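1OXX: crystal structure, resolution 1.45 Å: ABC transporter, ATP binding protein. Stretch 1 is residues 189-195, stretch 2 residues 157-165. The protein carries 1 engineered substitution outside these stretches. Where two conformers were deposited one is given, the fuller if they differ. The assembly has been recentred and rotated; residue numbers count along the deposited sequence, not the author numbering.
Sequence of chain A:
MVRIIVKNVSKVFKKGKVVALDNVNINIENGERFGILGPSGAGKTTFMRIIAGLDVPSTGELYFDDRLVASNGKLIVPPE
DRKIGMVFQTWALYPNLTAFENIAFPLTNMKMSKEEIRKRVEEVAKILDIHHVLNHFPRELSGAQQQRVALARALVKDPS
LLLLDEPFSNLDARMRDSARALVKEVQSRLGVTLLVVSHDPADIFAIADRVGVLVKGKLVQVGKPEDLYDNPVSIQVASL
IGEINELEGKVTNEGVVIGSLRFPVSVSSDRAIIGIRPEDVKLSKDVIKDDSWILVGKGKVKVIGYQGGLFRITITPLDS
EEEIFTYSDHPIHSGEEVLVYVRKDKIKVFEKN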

# COMPACT_ATOMS: atom_id res chain seq x y z
N ARG A 189 -2.67 -6.83 -19.80
CA ARG A 189 -2.94 -6.62 -21.22
C ARG A 189 -1.89 -5.75 -21.89
O ARG A 189 -1.48 -6.02 -23.01
CB ARG A 189 -4.31 -5.97 -21.36
CG ARG A 189 -4.69 -5.62 -22.76
CD ARG A 189 -6.17 -5.32 -22.91
NE ARG A 189 -6.57 -4.17 -22.10
CZ ARG A 189 -6.25 -2.93 -22.39
NH1 ARG A 189 -5.51 -2.68 -23.47
NH2 ARG A 189 -6.64 -1.93 -21.62
N LEU A 190 -1.44 -4.71 -21.20
CA LEU A 190 -0.48 -3.78 -21.79
C LEU A 190 0.98 -4.09 -21.48
O LEU A 190 1.86 -3.69 -22.24
CB LEU A 190 -0.79 -2.36 -21.29
CG LEU A 190 -2.14 -1.78 -21.70
CD1 LEU A 190 -2.34 -0.39 -21.13
CD2 LEU A 190 -2.25 -1.68 -23.22
N GLY A 191 1.24 -4.78 -20.37
CA GLY A 191 2.59 -5.12 -19.96
C GLY A 191 3.38 -3.93 -19.44
O GLY A 191 4.60 -4.00 -19.34
N VAL A 192 2.68 -2.85 -19.09
CA VAL A 192 3.36 -1.66 -18.59
C VAL A 192 4.00 -1.91 -17.22
O VAL A 192 3.51 -2.70 -16.43
CB VAL A 192 2.38 -0.47 -18.40
CG1 VAL A 192 1.87 0.05 -19.74
CG2 VAL A 192 1.23 -0.85 -17.51
N THR A 193 5.09 -1.23 -16.96
CA THR A 193 5.62 -1.17 -15.62
C THR A 193 4.56 -0.42 -14.81
O THR A 193 3.89 0.50 -15.31
CB THR A 193 6.94 -0.43 -15.63
OG1 THR A 193 7.87 -1.12 -16.48
CG2 THR A 193 7.59 -0.38 -14.23
N LEU A 194 4.41 -0.78 -13.55
CA LEU A 194 3.37 -0.18 -12.74
C LEU A 194 3.94 0.16 -11.37
O LEU A 194 4.62 -0.67 -10.76
CB LEU A 194 2.20 -1.14 -12.59
CG LEU A 194 1.04 -0.61 -11.76
CD1 LEU A 194 -0.26 -1.30 -12.11
CD2 LEU A 194 1.35 -0.76 -10.29
N LEU A 195 3.65 1.36 -10.88
CA LEU A 195 4.07 1.77 -9.55
C LEU A 195 2.82 2.28 -8.85
O LEU A 195 2.14 3.19 -9.35
CB LEU A 195 5.12 2.87 -9.59
CG LEU A 195 5.55 3.48 -8.24
CD1 LEU A 195 6.25 2.47 -7.37
CD2 LEU A 195 6.45 4.70 -8.46
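Stretch 2 157-165: KDPSLLLLD

Stretch 2 lies alongside stretch 1 as a neighbouring strand of the same sheet. Its first four residues, Lys157 to Ser160, are loop; Leu161 to Asp165 form an extended strand. This strand runs parallel to strand 193-195. The two axes differ in direction by 13° and approach to 4.7 Å.

Stretch 1 begins at the end of a helix. Arg189 is helical and makes no contact with stretch 2. Leu190 is also helical, and its CB points toward stretch 2. Its CD2 lies 4.3 Å from OD1 of Asp158. Asp158 sits in the loop with phi/psi of 46/76, and its side chain has chi1 t.

Gly191 is the first residue to leave helical phi/psi, and its phi is positive, which favours glycine. It does not touch stretch 2.

Val192 carries the chain from this turn towards the strand. It is buried, and its CB points toward stretch 2. Its CG1 is 3.3 Å from O of Pro159, and its CB is 3.5 Å from O of Ser160. Val192 CG2 also packs 4.1 Å from Leu162 CB, an apolar contact. The side chain thus covers the loop backbone and reaches the start of the strand.

Thr193 opens the strand and pairs with Leu161, CA to CA 4.7 Å. Its N donates a hydrogen bond to Ser160 O at 3.0 Å, with an angle of 140° at the hydrogen. Its O accepts one from Leu162 N at 2.9 Å, much straighter at 167°. The same O of Thr193 lies 3.3 Å from CA of Leu161, a CA-H...O contact. Thr193 and Leu161 point to one face of the sheet, where Thr193 CG2 comes 3.8 Å from Leu161 CD1. OG1 of Thr193 is hydrogen-bonded elsewhere in the structure.

Leu194 pairs with Leu162, CA to CA 4.8 Å. Both side chains turn to the other face. Leu194 CD1 meets Leu162 CD2 at 4.4 Å and Leu164 CD1 at 4.2 Å. Leu194 CA makes a CA-H...O contact with Leu162 O at 3.4 Å.

Leu195 returns to the face of Thr193 and Leu161, and pairs with Leu163. Leu195 N donates to Leu162 O at 3.0 Å, and Leu195 O accepts from Leu164 N at 2.9 Å. Leu162 therefore bonds through N to Thr193 and through O to Leu195, as parallel pairing requires. Leu195 CB packs 3.9 Å from Leu163 CD2. Asp165 ends stretch 2 without touching stretch 1.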

# COMPACT_ATOMS: atom_id res chain seq x y z
N LYS A 157 -2.44 7.80 -24.48
CA LYS A 157 -1.19 7.96 -25.25
C LYS A 157 -0.30 6.72 -25.24
O LYS A 157 0.89 6.79 -25.55
CB LYS A 157 -0.36 9.13 -24.74
CG LYS A 157 -0.98 10.52 -24.90
CD LYS A 157 0.02 11.62 -24.57
CE LYS A 157 0.36 11.67 -23.08
NZ LYS A 157 1.35 12.75 -22.77
N ASP A 158 -0.85 5.57 -24.89
CA ASP A 158 -0.07 4.34 -24.78
C ASP A 158 1.27 4.48 -24.03
O ASP A 158 2.36 4.48 -24.57
CB ASP A 158 0.20 3.70 -26.13
CG ASP A 158 0.36 2.19 -26.02
OD1 ASP A 158 -0.56 1.54 -25.46
OD2 ASP A 158 1.38 1.57 -26.42
N PRO A 159 1.14 4.56 -22.75
CA PRO A 159 2.30 4.69 -21.88
C PRO A 159 3.07 3.40 -21.68
O PRO A 159 2.58 2.31 -21.97
CB PRO A 159 1.68 5.08 -20.55
CG PRO A 159 0.31 4.62 -20.57
CD PRO A 159 -0.11 4.44 -21.99
N SER A 160 4.29 3.54 -21.17
CA SER A 160 5.14 2.43 -20.78
C SER A 160 5.09 2.20 -19.28
O SER A 160 5.45 1.13 -18.82
CB SER A 160 6.58 2.71 -21.18
OG SER A 160 6.74 2.73 -22.59
N LEU A 161 4.64 3.21 -18.54
CA LEU A 161 4.61 3.21 -17.09
C LEU A 161 3.28 3.78 -16.62
O LEU A 161 2.86 4.85 -17.07
CB LEU A 161 5.75 4.08 -16.57
CG LEU A 161 5.82 4.36 -15.07
CD1 LEU A 161 5.98 3.05 -14.28
CD2 LEU A 161 6.97 5.34 -14.78
N LEU A 162 2.62 3.06 -15.73
CA LEU A 162 1.37 3.51 -15.14
C LEU A 162 1.65 3.81 -13.67
O LEU A 162 2.12 2.94 -12.95
CB LEU A 162 0.30 2.44 -15.26
CG LEU A 162 -1.09 2.81 -14.72
CD1 LEU A 162 -1.65 4.04 -15.44
CD2 LEU A 162 -2.03 1.60 -14.87
N LEU A 163 1.36 5.03 -13.26
CA LEU A 163 1.62 5.51 -11.90
C LEU A 163 0.28 5.73 -11.19
O LEU A 163 -0.55 6.48 -11.69
CB LEU A 163 2.37 6.82 -11.93
CG LEU A 163 3.70 6.85 -12.65
CD1 LEU A 163 4.37 8.24 -12.64
CD2 LEU A 163 4.64 5.83 -12.01
N LEU A 164 0.11 5.12 -10.03
CA LEU A 164 -1.12 5.19 -9.26
C LEU A 164 -0.80 5.70 -7.86
O LEU A 164 0.03 5.14 -7.16
CB LEU A 164 -1.76 3.81 -9.15
CG LEU A 164 -2.04 3.06 -10.45
CD1 LEU A 164 -2.50 1.63 -10.14
CD2 LEU A 164 -3.05 3.78 -11.32
N ASP A 165 -1.45 6.78 -7.48
CA ASP A 165 -1.29 7.36 -6.15
C ASP A 165 -2.68 7.40 -5.51
O ASP A 165 -3.53 8.19 -5.92
CB ASP A 165 -0.72 8.77 -6.26
CG ASP A 165 -0.38 9.38 -4.90
OD1 ASP A 165 -0.92 8.92 -3.87
OD2 ASP A 165 0.42 10.34 -4.79